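Local coordinates for protein toll (Drosophila melanogaster, PDB 4LXR), which binds the cleaved, active form of the cytokine Spätzle through its extracellular leucine-rich repeats and signals in dorsal-ventral patterning and antifungal immunity, at residues S718-G723 with I746-E751. Sequence-based numbering, arbitrary orientation.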
ATOM      1  N   SER A 718     -34.574 -28.561  42.346  1.00 65.67           N
ATOM      2  CA  SER A 718     -33.807 -27.710  43.253  1.00 54.73           C
ATOM      3  C   SER A 718     -34.756 -26.730  43.964  1.00 58.12           C
ATOM      4  O   SER A 718     -35.735 -26.276  43.364  1.00 61.38           O
ATOM      5  CB  SER A 718     -32.783 -26.931  42.431  1.00 42.73           C
ATOM      6  OG  SER A 718     -32.006 -26.084  43.241  1.00 48.82           O
ATOM      7  N   VAL A 719     -34.475 -26.404  45.230  1.00 43.24           N
ATOM      8  CA  VAL A 719     -35.403 -25.607  46.040  1.00 30.43           C
ATOM      9  C   VAL A 719     -34.755 -24.534  46.928  1.00 29.34           C
ATOM     10  O   VAL A 719     -33.706 -24.754  47.532  1.00 27.94           O
ATOM     11  CB  VAL A 719     -36.215 -26.496  47.018  1.00 45.51           C
ATOM     12  CG1 VAL A 719     -37.594 -25.908  47.230  1.00 40.58           C
ATOM     13  CG2 VAL A 719     -36.309 -27.919  46.517  1.00 56.74           C
ATOM     14  N   LYS A 720     -35.424 -23.396  47.071  1.00 27.75           N
ATOM     15  CA  LYS A 720     -35.041 -22.438  48.106  1.00 34.63           C
ATOM     16  C   LYS A 720     -36.201 -22.207  49.071  1.00 32.00           C
ATOM     17  O   LYS A 720     -37.339 -21.989  48.649  1.00 32.44           O
ATOM     18  CB  LYS A 720     -34.537 -21.129  47.498  1.00 36.83           C
ATOM     19  CG  LYS A 720     -33.253 -21.303  46.675  1.00 33.51           C
ATOM     20  CD  LYS A 720     -32.666 -19.967  46.257  1.00 47.68           C
ATOM     21  CE  LYS A 720     -31.619 -20.155  45.155  1.00 60.01           C
ATOM     22  NZ  LYS A 720     -31.246 -18.877  44.474  1.00 67.57           N
ATOM     23  N   LEU A 721     -35.913 -22.267  50.369  1.00 28.37           N
ATOM     24  CA  LEU A 721     -36.974 -22.320  51.369  1.00 32.86           C
ATOM     25  C   LEU A 721     -36.863 -21.328  52.528  1.00 31.07           C
ATOM     26  O   LEU A 721     -37.761 -21.283  53.382  1.00 33.08           O
ATOM     27  CB  LEU A 721     -37.085 -23.738  51.931  1.00 29.37           C
ATOM     28  CG  LEU A 721     -37.434 -24.849  50.950  1.00 29.09           C
ATOM     29  CD1 LEU A 721     -37.222 -26.216  51.610  1.00 29.09           C
ATOM     30  CD2 LEU A 721     -38.876 -24.672  50.478  1.00 29.80           C
ATOM     31  N   SER A 722     -35.790 -20.537  52.566  1.00 29.61           N
ATOM     32  CA  SER A 722     -35.561 -19.628  53.692  1.00 33.14           C
ATOM     33  C   SER A 722     -36.438 -18.390  53.589  1.00 37.00           C
ATOM     34  O   SER A 722     -37.056 -18.142  52.556  1.00 31.89           O
ATOM     35  CB  SER A 722     -34.084 -19.230  53.808  1.00 35.79           C
ATOM     36  OG  SER A 722     -33.671 -18.411  52.721  1.00 33.12           O
ATOM     37  N   GLY A 723     -36.490 -17.614  54.665  1.00 32.85           N
ATOM     38  CA  GLY A 723     -37.316 -16.424  54.702  1.00 34.38           C
ATOM     39  C   GLY A 723     -38.799 -16.716  54.857  1.00 41.26           C
ATOM     40  O   GLY A 723     -39.628 -15.835  54.664  1.00 43.15           O
ATOM     41  N   ILE A 746     -31.208 -27.951  48.524  1.00 25.37           N
ATOM     42  CA  ILE A 746     -31.671 -26.787  49.279  1.00 30.89           C
ATOM     43  C   ILE A 746     -30.502 -25.892  49.652  1.00 28.71           C
ATOM     44  O   ILE A 746     -29.889 -26.059  50.715  1.00 33.61           O
ATOM     45  CB  ILE A 746     -32.422 -27.180  50.581  1.00 28.10           C
ATOM     46  CG1 ILE A 746     -33.449 -28.278  50.335  1.00 28.02           C
ATOM     47  CG2 ILE A 746     -33.138 -25.972  51.180  1.00 26.17           C
ATOM     48  CD1 ILE A 746     -34.020 -28.831  51.638  1.00 28.29           C
ATOM     49  N   GLY A 747     -30.201 -24.943  48.777  1.00 26.64           N
ATOM     50  CA  GLY A 747     -29.031 -24.095  48.924  1.00 28.54           C
ATOM     51  C   GLY A 747     -29.048 -23.282  50.199  1.00 33.42           C
ATOM     52  O   GLY A 747     -28.004 -23.084  50.817  1.00 33.63           O
ATOM     53  N   ASP A 748     -30.233 -22.833  50.607  1.00 30.03           N
ATOM     54  CA  ASP A 748     -30.364 -21.987  51.798  1.00 27.65           C
ATOM     55  C   ASP A 748     -30.904 -22.756  53.004  1.00 28.65           C
ATOM     56  O   ASP A 748     -31.628 -22.213  53.832  1.00 33.23           O
ATOM     57  CB  ASP A 748     -31.236 -20.755  51.502  1.00 27.49           C
ATOM     58  CG  ASP A 748     -32.654 -21.124  51.067  1.00 34.95           C
ATOM     59  OD1 ASP A 748     -32.953 -22.334  50.941  1.00 27.07           O
ATOM     60  OD2 ASP A 748     -33.465 -20.199  50.837  1.00 29.13           O
ATOM     61  N   ARG A 749     -30.535 -24.025  53.105  1.00 34.22           N
ATOM     62  CA  ARG A 749     -31.004 -24.867  54.199  1.00 35.12           C
ATOM     63  C   ARG A 749     -30.666 -24.275  55.564  1.00 35.45           C
ATOM     64  O   ARG A 749     -31.489 -24.293  56.463  1.00 33.04           O
ATOM     65  CB  ARG A 749     -30.408 -26.265  54.091  1.00 32.10           C
ATOM     66  CG  ARG A 749     -30.959 -27.200  55.119  1.00 43.72           C
ATOM     67  CD  ARG A 749     -30.473 -28.598  54.900  1.00 44.76           C
ATOM     68  NE  ARG A 749     -29.039 -28.721  55.097  1.00 32.76           N
ATOM     69  CZ  ARG A 749     -28.412 -29.883  55.188  1.00 26.03           C
ATOM     70  NH1 ARG A 749     -29.106 -31.028  55.103  1.00 26.30           N
ATOM     71  NH2 ARG A 749     -27.100 -29.902  55.379  1.00 28.39           N
ATOM     72  N   ASN A 750     -29.461 -23.734  55.705  1.00 34.46           N
ATOM     73  CA  ASN A 750     -29.003 -23.200  56.987  1.00 38.17           C
ATOM     74  C   ASN A 750     -29.720 -21.923  57.426  1.00 31.24           C
ATOM     75  O   ASN A 750     -29.660 -21.554  58.598  1.00 35.72           O
ATOM     76  CB  ASN A 750     -27.481 -22.965  56.973  1.00 49.82           C
ATOM     77  CG  ASN A 750     -26.683 -24.258  56.874  1.00 63.79           C
ATOM     78  OD1 ASN A 750     -26.914 -25.213  57.624  1.00 69.19           O
ATOM     79  ND2 ASN A 750     -25.736 -24.295  55.940  1.00 69.38           N
ATOM     80  N   GLU A 751     -30.408 -21.260  56.496  1.00 29.45           N
ATOM     81  CA  GLU A 751     -31.127 -20.017  56.800  1.00 37.13           C
ATOM     82  C   GLU A 751     -32.620 -20.212  57.064  1.00 38.64           C
ATOM     83  O   GLU A 751     -33.342 -19.243  57.330  1.00 39.87           O
ATOM     84  CB  GLU A 751     -30.941 -18.973  55.687  1.00 35.55           C
ATOM     85  CG  GLU A 751     -29.606 -18.260  55.726  1.00 50.65           C
ATOM     86  CD  GLU A 751     -28.449 -19.181  55.383  1.00 63.41           C
ATOM     87  OE1 GLU A 751     -28.493 -19.817  54.306  1.00 55.52           O
ATOM     88  OE2 GLU A 751     -27.506 -19.281  56.202  1.00 75.56           O
TER
HETATM   89  O   HOH W   1     -35.612 -17.067  57.254  1.00 57.12           O
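A chi1 of 60° turns Asp748 CG toward 718-723, and a chi1 of 68° sets Ser722 OG beside it, between the last strand of the second leucine-rich-repeat block and the C-terminal capping domain (LRRCT) that covers it. The carboxylate grips the backbone where strand 718-720 runs out. Leu721 N donates a nearly straight bond of 3.0 Å to the syn lone pair of Asp748 OD1 and leans weakly toward OD2. Asp748 OD2 takes two good donors from one face of the carboxylate plane: Ser722 N at 2.9 Å and, closer, Ser722 OG at 2.6 Å, the latter rising 44° out of the plane. Two successive peptide N-H groups and a hydroxyl thus converge on one acidic group, which would fix its rotation and probably favour the charged form. A type I turn from Ile746 to Arg749 presents Asp748. At the start of that turn, Ile746 CA lies 3.4 Å from Val719 O in a CA-H...O contact, and the buried side chains of Leu721 and Ile746 cross obliquely, CD1 of the leucine 4.1 Å from CG2 of the isoleucine. Phe738 of helix 733-740 also packs against Ile746. Past Ser722, a water accepts from Gly723 N at 2.8 Å and donates to Glu751 O at 3.1 Å.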